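Local coordinates for protein ABC-type metal ion transport system, periplasmic component (Vibrio vulnificus, PDB 3K2D) that binds methionine between two alpha/beta lobes, probably as the substrate-capturing lipoprotein of an ABC importer, and activates Toll-like receptor 2, at residues 11-16 / 175-180; 16-21 / 38-43; 67-72 / 113-118; 120-125 / 130-135; 143-148 / 152-157. The protein carries 4 engineered substitutions. One frame throughout, in Å; residues are numbered along the deposited sequence.

In the fold
Interaction 1 opens first and closes last: residues 11-16 wait until 175-180 to meet their partner, and the other four contacts nest inside that long loop in series, none crossing another. Interaction 2, which shares A16 with it, closes the first beta-alpha-beta unit at strand 36-41. The chain then reaches helix 64-74, and interaction 3 takes it to the start of helix 114-126, from the first lobe to the second. The same helix carries interaction 4, whose strand 131-132 pairs with strand 145-147 of interaction 5, so these two contacts adjoin through K131 and V146. Interactions 1 and 3 join the lobes around methionine; 4 and 5 build the far part of the second.

Interaction 1. Residues 11-16 / 175-180; sequences GVMAGA and NTTYAS. With MET (methionine), chain C.
Van der Waals contacts of M13 and A16 with T177, Y178 and S180, supplemented by two water bridges, make a buried contact between the end of strand 8-13 in one lobe and helix 176-179 in the other. M13 CB lies 3.9 Å from T177 CG2, the two side chains meeting at a slant, and the bent M13 chain carries CE to 4.0 Å from Y178 OH. At the far end of the contact A16 CB approaches S180 OG at 3.4 Å. The backbones exchange no direct hydrogen bond. Instead, water 1 donates to both A14 O (3.0 Å) and T177 O, while water 2 accepts from A16 N at 2.8 Å and is also bonded to S180 OG. In this two-lobed binding-protein fold, such a bridge probably helps hold the lobes together beside the methionine. T177 works in both directions: with chi1 at -58° its methyl stands anti to the backbone N and serves M13, and OG1 is left to accept from the ligand N at 3.3 Å. That hydroxyl is also hydrogen-bonded to E17 and Y44, so it links the amino group of the ligand to the first lobe. Y178 OH bonds to T42 O beside M13, and the Y178 ring meets Y44 edge to face. R119 and N202 provide further hydrogen bonds to the methionine.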
# COMPACT_ATOMS: atom_id res chain seq x y z
N GLY A 11 -1.79 -14.04 -1.73
CA GLY A 11 -0.60 -13.23 -1.93
C GLY A 11 -0.62 -11.99 -1.06
O GLY A 11 -1.62 -11.27 -1.02
N VAL A 12 0.48 -11.74 -0.35
CA VAL A 12 0.57 -10.58 0.52
C VAL A 12 1.97 -9.98 0.46
O VAL A 12 2.87 -10.53 -0.17
CB VAL A 12 0.24 -10.96 1.98
CG1 VAL A 12 -1.14 -11.63 2.05
CG2 VAL A 12 1.31 -11.89 2.54
N MET A 13 2.16 -8.84 1.10
CA MET A 13 3.47 -8.22 1.08
C MET A 13 4.27 -8.66 2.31
O MET A 13 3.73 -8.77 3.42
CB MET A 13 3.35 -6.69 1.03
CG MET A 13 2.59 -6.13 -0.20
SD MET A 13 3.11 -6.73 -1.77
CE MET A 13 4.44 -6.03 -1.89
N ALA A 14 5.55 -8.93 2.09
CA ALA A 14 6.45 -9.35 3.15
C ALA A 14 6.48 -8.33 4.31
O ALA A 14 6.25 -7.14 4.11
CB ALA A 14 7.85 -9.52 2.57
N GLY A 15 6.76 -8.80 5.53
CA GLY A 15 6.83 -7.89 6.66
C GLY A 15 5.59 -7.71 7.53
O GLY A 15 4.84 -8.65 7.79
N ALA A 16 5.38 -6.47 7.98
CA ALA A 16 4.25 -6.13 8.83
C ALA A 16 2.93 -6.64 8.29
O ALA A 16 2.11 -7.19 9.04
CB ALA A 16 4.19 -4.61 9.00
N ASN A 175 5.28 4.32 1.59
CA ASN A 175 4.11 3.49 1.86
C ASN A 175 4.41 2.83 3.22
O ASN A 175 5.55 2.43 3.47
CB ASN A 175 3.96 2.39 0.79
CG ASN A 175 3.69 2.94 -0.60
OD1 ASN A 175 2.56 3.30 -0.93
ND2 ASN A 175 4.73 3.00 -1.42
N THR A 176 3.40 2.71 4.08
CA THR A 176 3.62 2.09 5.39
C THR A 176 4.12 0.65 5.22
O THR A 176 4.78 0.10 6.10
CB THR A 176 2.32 2.11 6.23
OG1 THR A 176 1.93 3.46 6.50
CG2 THR A 176 2.52 1.39 7.55
N THR A 177 3.80 0.06 4.08
CA THR A 177 4.22 -1.29 3.75
C THR A 177 5.71 -1.46 3.92
O THR A 177 6.19 -2.52 4.32
CB THR A 177 3.91 -1.63 2.29
OG1 THR A 177 2.51 -1.47 2.04
CG2 THR A 177 4.35 -3.05 1.96
N TYR A 178 6.45 -0.40 3.60
CA TYR A 178 7.90 -0.44 3.67
C TYR A 178 8.44 0.38 4.83
O TYR A 178 9.45 0.02 5.43
CB TYR A 178 8.48 0.07 2.35
CG TYR A 178 8.13 -0.77 1.15
CD1 TYR A 178 8.79 -1.97 0.89
CD2 TYR A 178 7.10 -0.39 0.28
CE1 TYR A 178 8.46 -2.76 -0.20
CE2 TYR A 178 6.76 -1.16 -0.82
CZ TYR A 178 7.45 -2.35 -1.06
OH TYR A 178 7.14 -3.12 -2.17
N ALA A 179 7.78 1.48 5.15
CA ALA A 179 8.21 2.33 6.25
C ALA A 179 8.27 1.49 7.52
O ALA A 179 9.12 1.71 8.39
CB ALA A 179 7.26 3.49 6.42
N SER A 180 7.37 0.52 7.63
CA SER A 180 7.33 -0.33 8.81
C SER A 180 8.54 -1.25 8.88
O SER A 180 8.97 -1.61 9.98
CB SER A 180 6.05 -1.17 8.81
OG SER A 180 6.04 -2.09 7.74
N MET C . -0.41 -0.56 0.83
CA MET C . -0.22 0.74 0.08
C MET C . -0.75 1.83 0.94
O MET C . -1.85 1.65 1.54
CB MET C . -0.99 0.84 -1.22
CG MET C . -0.59 -0.14 -2.24
SD MET C . -1.13 0.35 -3.84
CE MET C . -0.39 -1.08 -4.54
OXT MET C . -0.11 2.89 1.01
O HOH W 1 4.38 -5.11 5.16
O HOH W 2 7.28 -4.68 7.00

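Interaction 2. Residues 16-21 / 38-43; sequences AEAQVA and LVTFTD
Apolar contacts of A18 and A21 with T40 and L38 carry this interface; no hydrogen bond passes between the segments. A21 CB rests 4.0 Å from L38 CG, and the CD2 branch of the same leucine reaches past the methyl to the helix backbone, 3.9 Å from A21 C. One turn nearer the start of the helix, A18 CB and T40 CG2 touch methyl to methyl at 3.9 Å. The first torsion of T40 (chi1 64°) turns CG2 to the helix and so offers it a methyl. V12 of strand 8-13 touches A18, A21 and T40, filling in between helix and sheet.

The helix bonds to itself, as in A21 N to E17 O at 3.0 Å, whereas V39 and F41 pair through their backbones with V10, V12 and A14 in and just after strand 8-13. Other helix faces serve other partners: E17 is hydrogen-bonded to T177 and touches the bound methionine, whereas V20 packs on V228 and I235 of helix 226-235.

The axes of helix 16-21 and strand 38-41 pass at 9.6 Å and run nearly antiparallel, at 169°. With strand 36-41 parallel to its neighbour 8-13, this is the return half of a beta-alpha-beta crossover at the edge of the first lobe's sheet.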
# COMPACT_ATOMS: atom_id res chain seq x y z
N ALA A 16 5.38 -6.47 7.98
CA ALA A 16 4.25 -6.13 8.83
C ALA A 16 2.93 -6.64 8.29
O ALA A 16 2.11 -7.19 9.04
CB ALA A 16 4.19 -4.61 9.00
N GLU A 17 2.71 -6.46 7.00
CA GLU A 17 1.45 -6.90 6.40
C GLU A 17 1.27 -8.42 6.39
O GLU A 17 0.14 -8.91 6.50
CB GLU A 17 1.32 -6.31 5.00
CG GLU A 17 0.86 -4.86 5.05
CD GLU A 17 0.81 -4.19 3.69
OE1 GLU A 17 0.36 -4.84 2.71
OE2 GLU A 17 1.19 -3.01 3.60
N ALA A 18 2.37 -9.16 6.27
CA ALA A 18 2.28 -10.61 6.29
C ALA A 18 1.91 -11.05 7.71
O ALA A 18 1.22 -12.05 7.89
CB ALA A 18 3.62 -11.23 5.88
N GLN A 19 2.36 -10.30 8.71
CA GLN A 19 2.06 -10.64 10.10
C GLN A 19 0.56 -10.55 10.34
O GLN A 19 -0.02 -11.37 11.06
CB GLN A 19 2.80 -9.70 11.04
CG GLN A 19 4.30 -9.87 11.00
CD GLN A 19 5.00 -9.00 12.02
OE1 GLN A 19 4.79 -9.15 13.23
NE2 GLN A 19 5.84 -8.09 11.54
N VAL A 20 -0.05 -9.54 9.73
CA VAL A 20 -1.49 -9.35 9.84
C VAL A 20 -2.21 -10.50 9.11
O VAL A 20 -3.16 -11.09 9.63
CB VAL A 20 -1.92 -8.00 9.21
CG1 VAL A 20 -3.44 -7.86 9.24
CG2 VAL A 20 -1.26 -6.85 9.97
N ALA A 21 -1.72 -10.83 7.92
CA ALA A 21 -2.30 -11.90 7.12
C ALA A 21 -2.24 -13.23 7.85
O ALA A 21 -3.11 -14.07 7.69
CB ALA A 21 -1.58 -12.00 5.79
N LEU A 38 0.08 -18.45 3.06
CA LEU A 38 0.51 -17.12 2.71
C LEU A 38 1.67 -17.18 1.74
O LEU A 38 2.57 -18.00 1.90
CB LEU A 38 0.92 -16.34 3.95
CG LEU A 38 -0.16 -15.57 4.73
CD1 LEU A 38 -1.54 -15.84 4.18
CD2 LEU A 38 -0.07 -15.96 6.19
N VAL A 39 1.64 -16.31 0.74
CA VAL A 39 2.70 -16.20 -0.25
C VAL A 39 3.11 -14.73 -0.23
O VAL A 39 2.38 -13.85 -0.71
CB VAL A 39 2.22 -16.61 -1.66
CG1 VAL A 39 3.36 -16.48 -2.66
CG2 VAL A 39 1.72 -18.05 -1.65
N THR A 40 4.29 -14.47 0.33
CA THR A 40 4.78 -13.10 0.44
C THR A 40 5.50 -12.60 -0.81
O THR A 40 6.18 -13.36 -1.49
CB THR A 40 5.73 -12.97 1.63
OG1 THR A 40 6.88 -13.80 1.39
CG2 THR A 40 5.04 -13.42 2.92
N PHE A 41 5.33 -11.32 -1.09
CA PHE A 41 5.96 -10.68 -2.24
C PHE A 41 6.65 -9.41 -1.78
O PHE A 41 6.26 -8.81 -0.77
CB PHE A 41 4.91 -10.32 -3.29
CG PHE A 41 4.31 -11.51 -3.98
CD1 PHE A 41 3.28 -12.24 -3.38
CD2 PHE A 41 4.78 -11.92 -5.22
CE1 PHE A 41 2.74 -13.35 -4.00
CE2 PHE A 41 4.24 -13.04 -5.86
CZ PHE A 41 3.22 -13.75 -5.25
N THR A 42 7.66 -8.97 -2.52
CA THR A 42 8.38 -7.75 -2.16
C THR A 42 8.16 -6.60 -3.14
O THR A 42 8.57 -5.48 -2.88
CB THR A 42 9.89 -8.01 -2.06
OG1 THR A 42 10.37 -8.55 -3.29
CG2 THR A 42 10.20 -8.97 -0.92
N ASP A 43 7.52 -6.88 -4.27
CA ASP A 43 7.28 -5.85 -5.29
C ASP A 43 5.79 -5.72 -5.58
O ASP A 43 5.09 -6.72 -5.73
CB ASP A 43 8.02 -6.23 -6.58
CG ASP A 43 8.35 -5.03 -7.46
OD1 ASP A 43 7.46 -4.18 -7.71
OD2 ASP A 43 9.51 -4.95 -7.92

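Interaction 3. Residues 67-72 / 113-118; sequences LDRQVE and DPTNLG
R69 lays its side chain across the ring of P114, the two groups crossing at about a right angle. P114 CG sits 3.5 Å above one face of the R69 guanidinium, displaced toward its rim, and is 3.6 Å from R69 NE. The overlap also involves the aliphatic part of the arginine, as R69 CG and P114 CG are 3.7 Å apart. An extended first torsion followed by a bend at chi2 (62°) swings the chain over the proline. Lower on the same side chain, R69 CB meets T115 CG2 at 3.8 Å. The charged end finds its polar partner one turn on: NE forms a salt bridge with D73, so the proline supplies an apolar surface and D73 the counter-charge. L139 touches both R69 and T115.

Behind P114, D113 caps helix 114-126. Its OD2 accepts twice from N116, from the backbone N at 3.3 Å, approaching 51° out of the carboxylate plane, and from ND2 at 2.6 Å, on the syn side and much closer to that plane. The helix N terminus and the two donors would probably stabilise the negative charge of D113. The ND2 bond to D113, with that of OD1 to H63 NE2, fixes the rotation of the N116 amide. D113 thereby acts as a second-shell residue for N116, which touches the methionine.

Helix 64-74 of the first lobe thus packs against an N-capped helix start in the second, a helix-to-helix junction beside the ligand cleft of a two-lobed periplasmic binding protein.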
# COMPACT_ATOMS: atom_id res chain seq x y z
N LEU A 67 -5.22 -0.87 -8.51
CA LEU A 67 -5.76 -2.02 -9.21
C LEU A 67 -6.31 -1.59 -10.58
O LEU A 67 -5.99 -2.19 -11.60
CB LEU A 67 -6.85 -2.67 -8.36
CG LEU A 67 -7.76 -3.71 -9.02
CD1 LEU A 67 -6.97 -4.95 -9.42
CD2 LEU A 67 -8.86 -4.06 -8.02
N ASP A 68 -7.15 -0.55 -10.59
CA ASP A 68 -7.72 -0.08 -11.85
C ASP A 68 -6.63 0.27 -12.86
O ASP A 68 -6.70 -0.12 -14.02
CB ASP A 68 -8.60 1.16 -11.62
CG ASP A 68 -9.87 0.85 -10.84
OD1 ASP A 68 -10.24 -0.34 -10.76
OD2 ASP A 68 -10.50 1.79 -10.32
N ARG A 69 -5.61 0.98 -12.39
CA ARG A 69 -4.52 1.38 -13.26
C ARG A 69 -3.79 0.18 -13.82
O ARG A 69 -3.45 0.14 -15.01
CB ARG A 69 -3.55 2.27 -12.48
CG ARG A 69 -2.34 2.70 -13.28
CD ARG A 69 -2.74 3.53 -14.48
NE ARG A 69 -1.58 3.79 -15.33
CZ ARG A 69 -1.38 4.93 -15.97
NH1 ARG A 69 -2.25 5.92 -15.87
NH2 ARG A 69 -0.28 5.09 -16.69
N GLN A 70 -3.55 -0.81 -12.98
CA GLN A 70 -2.84 -2.00 -13.42
C GLN A 70 -3.67 -2.87 -14.36
O GLN A 70 -3.14 -3.52 -15.25
CB GLN A 70 -2.40 -2.79 -12.20
CG GLN A 70 -1.62 -4.03 -12.54
CD GLN A 70 -0.39 -4.12 -11.71
OE1 GLN A 70 0.54 -3.34 -11.88
NE2 GLN A 70 -0.38 -5.06 -10.77
N VAL A 71 -4.98 -2.89 -14.14
CA VAL A 71 -5.89 -3.65 -14.99
C VAL A 71 -5.95 -3.00 -16.37
O VAL A 71 -6.05 -3.68 -17.39
CB VAL A 71 -7.30 -3.69 -14.38
CG1 VAL A 71 -8.35 -3.97 -15.47
CG2 VAL A 71 -7.35 -4.75 -13.29
N GLU A 72 -5.88 -1.68 -16.40
CA GLU A 72 -5.92 -0.93 -17.65
C GLU A 72 -4.64 -1.12 -18.44
O GLU A 72 -4.67 -1.26 -19.66
CB GLU A 72 -6.13 0.54 -17.35
CG GLU A 72 -6.36 1.42 -18.56
CD GLU A 72 -6.59 2.86 -18.15
OE1 GLU A 72 -5.65 3.48 -17.59
OE2 GLU A 72 -7.70 3.38 -18.39
N ASP A 113 5.09 4.58 -9.22
CA ASP A 113 3.96 4.03 -9.94
C ASP A 113 2.96 5.20 -9.96
O ASP A 113 2.87 5.97 -9.01
CB ASP A 113 3.39 2.80 -9.23
CG ASP A 113 3.04 3.06 -7.80
OD1 ASP A 113 3.97 3.13 -6.97
OD2 ASP A 113 1.84 3.21 -7.52
N PRO A 114 2.20 5.35 -11.06
CA PRO A 114 1.22 6.42 -11.24
C PRO A 114 0.20 6.77 -10.16
O PRO A 114 0.02 7.94 -9.86
CB PRO A 114 0.58 6.09 -12.60
CG PRO A 114 0.81 4.64 -12.77
CD PRO A 114 2.18 4.41 -12.20
N THR A 115 -0.46 5.79 -9.56
CA THR A 115 -1.45 6.14 -8.54
C THR A 115 -0.82 6.57 -7.23
O THR A 115 -1.39 7.39 -6.52
CB THR A 115 -2.45 4.99 -8.26
OG1 THR A 115 -1.76 3.87 -7.70
CG2 THR A 115 -3.17 4.60 -9.54
N ASN A 116 0.33 6.02 -6.88
CA ASN A 116 0.96 6.44 -5.64
C ASN A 116 1.79 7.70 -5.84
O ASN A 116 2.08 8.43 -4.89
CB ASN A 116 1.79 5.29 -5.05
CG ASN A 116 0.91 4.17 -4.49
OD1 ASN A 116 0.19 4.37 -3.50
ND2 ASN A 116 0.95 3.01 -5.13
N LEU A 117 2.15 7.99 -7.09
CA LEU A 117 2.90 9.20 -7.41
C LEU A 117 1.90 10.34 -7.23
O LEU A 117 2.18 11.33 -6.56
CB LEU A 117 3.37 9.20 -8.86
CG LEU A 117 4.61 10.03 -9.23
CD1 LEU A 117 4.61 10.23 -10.73
CD2 LEU A 117 4.64 11.37 -8.53
N GLY A 118 0.73 10.16 -7.84
CA GLY A 118 -0.32 11.16 -7.76
C GLY A 118 -0.76 11.41 -6.34
O GLY A 118 -1.02 12.54 -5.94

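Interaction 4. Residues 120-125 / 130-135; sequences SLLLLE and IKLRPE
E125 reaches along the edge of strand 131-132 and accepts a hydrogen bond from L132 N to its OE2, 2.8 Å long and fairly straight (163° at the hydrogen). The donor comes in from above the carboxylate, 53° out of its plane. CG anti to the backbone N (chi1 -179°) and an extended chain beyond it give the glutamate this reach. At its root, E125 CA makes a CA-H...O contact of 3.2 Å with I130 O.

Apolar contacts surround the polar link. L132 CD1 is lodged among helix atoms: it lies 3.6 Å from E125 OE1, 3.9 Å from L122 CD2, where the two leucines cross at about a right angle, and 4.1 Å from L121 CB. Next to it, I130 CG1 packs on L124 CB at 3.9 Å, its CD1 reaching toward the L121 carbonyl.

Farther out, K131 is backbone-bonded to V146 and E147, and R133 to D144, with a salt bridge from R133 NE to D144; I145 packs on L132. The helix itself is seated on the second lobe's sheet through L124, which touches I108 and I173.

The strand's amide is satisfied by a side chain of the helix, joining the two through one polar link in an otherwise leucine-rich contact. K131 NZ, 5.2 Å from E125 OE2, is too far for a salt bridge, but its charge and the donated N-H would probably help keep the carboxylate ionised.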
# COMPACT_ATOMS: atom_id res chain seq x y z
N SER A 120 1.07 11.03 -3.67
CA SER A 120 2.14 11.77 -2.99
C SER A 120 2.11 13.25 -3.33
O SER A 120 2.23 14.09 -2.43
CB SER A 120 3.51 11.19 -3.37
OG SER A 120 3.68 9.88 -2.85
N LEU A 121 1.94 13.57 -4.60
CA LEU A 121 1.91 14.97 -5.02
C LEU A 121 0.72 15.67 -4.38
O LEU A 121 0.84 16.81 -3.93
CB LEU A 121 1.85 15.06 -6.54
CG LEU A 121 3.09 14.51 -7.25
CD1 LEU A 121 2.88 14.57 -8.77
CD2 LEU A 121 4.33 15.31 -6.84
N LEU A 122 -0.43 15.00 -4.32
CA LEU A 122 -1.61 15.58 -3.68
C LEU A 122 -1.28 15.86 -2.21
O LEU A 122 -1.63 16.90 -1.67
CB LEU A 122 -2.79 14.61 -3.77
CG LEU A 122 -3.53 14.50 -5.11
CD1 LEU A 122 -4.62 13.45 -5.01
CD2 LEU A 122 -4.13 15.86 -5.48
N LEU A 123 -0.60 14.92 -1.56
CA LEU A 123 -0.23 15.07 -0.16
C LEU A 123 0.72 16.25 0.04
O LEU A 123 0.59 17.01 1.00
CB LEU A 123 0.42 13.79 0.35
CG LEU A 123 0.85 13.82 1.81
CD1 LEU A 123 -0.34 14.09 2.71
CD2 LEU A 123 1.50 12.50 2.17
N LEU A 124 1.69 16.39 -0.87
CA LEU A 124 2.64 17.49 -0.78
C LEU A 124 1.90 18.82 -0.87
O LEU A 124 2.19 19.77 -0.14
CB LEU A 124 3.67 17.39 -1.91
CG LEU A 124 4.71 16.28 -1.73
CD1 LEU A 124 5.58 16.16 -2.98
CD2 LEU A 124 5.55 16.59 -0.49
N GLU A 125 0.93 18.88 -1.78
CA GLU A 125 0.13 20.09 -1.98
C GLU A 125 -0.57 20.45 -0.67
O GLU A 125 -0.64 21.63 -0.31
CB GLU A 125 -0.89 19.85 -3.08
CG GLU A 125 -1.77 21.02 -3.39
CD GLU A 125 -2.68 20.73 -4.56
OE1 GLU A 125 -3.28 19.64 -4.57
OE2 GLU A 125 -2.81 21.59 -5.46
N ILE A 130 3.83 22.50 -2.64
CA ILE A 130 3.62 22.71 -4.07
C ILE A 130 2.14 22.90 -4.35
O ILE A 130 1.30 22.64 -3.49
CB ILE A 130 4.07 21.50 -4.91
CG1 ILE A 130 3.22 20.29 -4.55
CG2 ILE A 130 5.54 21.22 -4.68
CD1 ILE A 130 2.87 19.42 -5.74
N LYS A 131 1.82 23.36 -5.55
CA LYS A 131 0.44 23.53 -5.93
C LYS A 131 0.25 22.80 -7.26
O LYS A 131 1.13 22.84 -8.11
CB LYS A 131 0.08 25.01 -6.06
CG LYS A 131 -1.41 25.23 -6.22
CD LYS A 131 -1.79 26.69 -6.39
CE LYS A 131 -3.30 26.81 -6.70
NZ LYS A 131 -3.70 26.03 -7.93
N LEU A 132 -0.89 22.12 -7.41
CA LEU A 132 -1.18 21.38 -8.65
C LEU A 132 -2.30 22.06 -9.42
O LEU A 132 -3.10 22.80 -8.83
CB LEU A 132 -1.59 19.95 -8.31
CG LEU A 132 -0.51 19.15 -7.58
CD1 LEU A 132 -1.11 17.92 -6.93
CD2 LEU A 132 0.60 18.77 -8.57
N ARG A 133 -2.38 21.82 -10.72
CA ARG A 133 -3.42 22.43 -11.52
C ARG A 133 -4.80 22.08 -10.97
O ARG A 133 -4.98 21.04 -10.35
CB ARG A 133 -3.31 22.01 -12.99
CG ARG A 133 -3.70 20.58 -13.30
CD ARG A 133 -3.30 20.26 -14.73
NE ARG A 133 -3.78 18.96 -15.17
CZ ARG A 133 -5.04 18.69 -15.48
NH1 ARG A 133 -5.96 19.64 -15.41
NH2 ARG A 133 -5.39 17.47 -15.87
N PRO A 134 -5.79 22.95 -11.19
CA PRO A 134 -7.14 22.72 -10.69
C PRO A 134 -7.81 21.37 -11.03
O PRO A 134 -8.29 20.68 -10.13
CB PRO A 134 -7.92 23.91 -11.26
CG PRO A 134 -6.86 24.97 -11.41
CD PRO A 134 -5.72 24.20 -11.97
N GLU A 135 -7.83 21.01 -12.31
CA GLU A 135 -8.48 19.78 -12.76
C GLU A 135 -7.71 18.47 -12.59
O GLU A 135 -8.19 17.41 -13.01
CB GLU A 135 -8.88 19.89 -14.25
CG GLU A 135 -10.06 20.81 -14.59
CD GLU A 135 -11.42 20.13 -14.50
OE1 GLU A 135 -11.50 18.90 -14.71
OE2 GLU A 135 -12.43 20.82 -14.24

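Interaction 5. Residues 143-148 / 152-157; sequences RDIVEN and ITIMEL. Engineered in segment 152-157: M155 (natural residue Val).
I145 is the first residue of its strand to meet the other segment: its CD1 reaches I154 CG1 at 4.5 Å, a loose apolar touch. The next two residues, V146 and E147, both face K131 of the neighbouring strand 131-132 and form a classic beta bulge.

N148 then turns its amide toward I152 and binds both polar atoms of that residue's backbone. A fully extended first torsion (chi1 -177°) carries the amide out to I152. OD1 accepts from I152 N at 2.9 Å, with the donor tilted somewhat from the carbonyl plane. The second bond runs the other way: ND2 gives its hydrogen to I152 O, also at 2.9 Å, lying in the carbonyl plane on a lone pair. Together they fix the rotation of the amide. I152 CG1 lies against N148 OD1 at 3.7 Å.

Just beyond I152, T153 pairs through its backbone with V106 and I108, at the start of strand 107-111. The amide of N148 therefore mimics the peptide of an adjoining strand at the start of edge strand 153-157, in the mixed sheet of the second alpha/beta lobe.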
# COMPACT_ATOMS: atom_id res chain seq x y z
N ARG A 143 4.30 17.19 -14.33
CA ARG A 143 3.85 18.10 -15.37
C ARG A 143 2.65 18.88 -14.87
O ARG A 143 2.29 19.90 -15.46
CB ARG A 143 3.47 17.35 -16.66
CG ARG A 143 4.66 16.81 -17.43
CD ARG A 143 4.23 16.26 -18.79
NE ARG A 143 3.22 15.21 -18.66
CZ ARG A 143 3.48 13.97 -18.28
NH1 ARG A 143 4.73 13.60 -17.99
NH2 ARG A 143 2.49 13.09 -18.17
N ASP A 144 2.04 18.43 -13.78
CA ASP A 144 0.88 19.13 -13.23
C ASP A 144 1.18 20.19 -12.18
O ASP A 144 0.26 20.87 -11.70
CB ASP A 144 -0.12 18.13 -12.66
CG ASP A 144 -0.67 17.19 -13.70
OD1 ASP A 144 -1.16 17.70 -14.73
OD2 ASP A 144 -0.60 15.96 -13.52
N ILE A 145 2.45 20.35 -11.83
CA ILE A 145 2.83 21.34 -10.83
C ILE A 145 2.73 22.77 -11.36
O ILE A 145 3.30 23.10 -12.39
CB ILE A 145 4.27 21.08 -10.32
CG1 ILE A 145 4.31 19.74 -9.58
CG2 ILE A 145 4.72 22.23 -9.43
CD1 ILE A 145 5.70 19.16 -9.42
N VAL A 146 2.01 23.63 -10.66
CA VAL A 146 1.87 25.01 -11.12
C VAL A 146 2.52 26.01 -10.18
O VAL A 146 2.48 27.21 -10.42
CB VAL A 146 0.38 25.42 -11.33
CG1 VAL A 146 -0.28 24.46 -12.30
CG2 VAL A 146 -0.36 25.44 -9.99
N GLU A 147 3.09 25.50 -9.10
CA GLU A 147 3.75 26.36 -8.12
C GLU A 147 4.69 25.51 -7.28
O GLU A 147 4.31 24.44 -6.79
CB GLU A 147 2.72 27.07 -7.25
CG GLU A 147 3.22 28.40 -6.71
CD GLU A 147 2.20 29.15 -5.88
OE1 GLU A 147 1.11 29.49 -6.40
OE2 GLU A 147 2.49 29.40 -4.69
N ASN A 148 5.92 26.00 -7.12
CA ASN A 148 6.96 25.30 -6.39
C ASN A 148 7.85 26.34 -5.71
O ASN A 148 8.99 26.56 -6.10
CB ASN A 148 7.79 24.46 -7.37
CG ASN A 148 8.85 23.64 -6.70
OD1 ASN A 148 8.96 23.61 -5.47
ND2 ASN A 148 9.65 22.94 -7.51
N ILE A 152 11.64 22.77 -4.95
CA ILE A 152 11.86 21.37 -4.65
C ILE A 152 12.08 20.53 -5.91
O ILE A 152 11.62 20.87 -7.00
CB ILE A 152 10.66 20.78 -3.88
CG1 ILE A 152 10.37 21.61 -2.63
CG2 ILE A 152 10.96 19.35 -3.45
CD1 ILE A 152 9.18 21.12 -1.82
N THR A 153 12.81 19.43 -5.76
CA THR A 153 13.02 18.52 -6.86
C THR A 153 12.40 17.20 -6.43
O THR A 153 12.81 16.61 -5.45
CB THR A 153 14.51 18.29 -7.17
OG1 THR A 153 15.04 19.42 -7.87
CG2 THR A 153 14.68 17.05 -8.03
N ILE A 154 11.39 16.77 -7.17
CA ILE A 154 10.70 15.52 -6.86
C ILE A 154 11.46 14.35 -7.44
O ILE A 154 11.63 14.24 -8.66
CB ILE A 154 9.27 15.50 -7.46
CG1 ILE A 154 8.47 16.69 -6.95
CG2 ILE A 154 8.57 14.22 -7.09
CD1 ILE A 154 8.33 16.73 -5.46
N MET A 155 11.94 13.47 -6.56
CA MET A 155 12.66 12.27 -6.98
C MET A 155 11.68 11.10 -6.95
O MET A 155 11.17 10.73 -5.89
CB MET A 155 13.84 12.00 -6.05
CG MET A 155 14.95 13.08 -6.07
SD MET A 155 15.80 13.28 -7.65
CE MET A 155 16.66 11.81 -7.71
N GLU A 156 11.41 10.53 -8.11
CA GLU A 156 10.50 9.40 -8.20
C GLU A 156 11.31 8.11 -8.16
O GLU A 156 12.21 7.91 -8.97
CB GLU A 156 9.69 9.49 -9.50
CG GLU A 156 8.69 10.65 -9.52
CD GLU A 156 8.20 10.99 -10.92
OE1 GLU A 156 7.89 10.06 -11.70
OE2 GLU A 156 8.10 12.20 -11.23
N LEU A 157 10.99 7.24 -7.20
CA LEU A 157 11.70 5.98 -7.03
C LEU A 157 10.73 4.81 -6.86
O LEU A 157 9.55 5.01 -6.57
CB LEU A 157 12.59 6.04 -5.77
CG LEU A 157 13.46 7.28 -5.57
CD1 LEU A 157 14.04 7.25 -4.18
CD2 LEU A 157 14.57 7.30 -6.58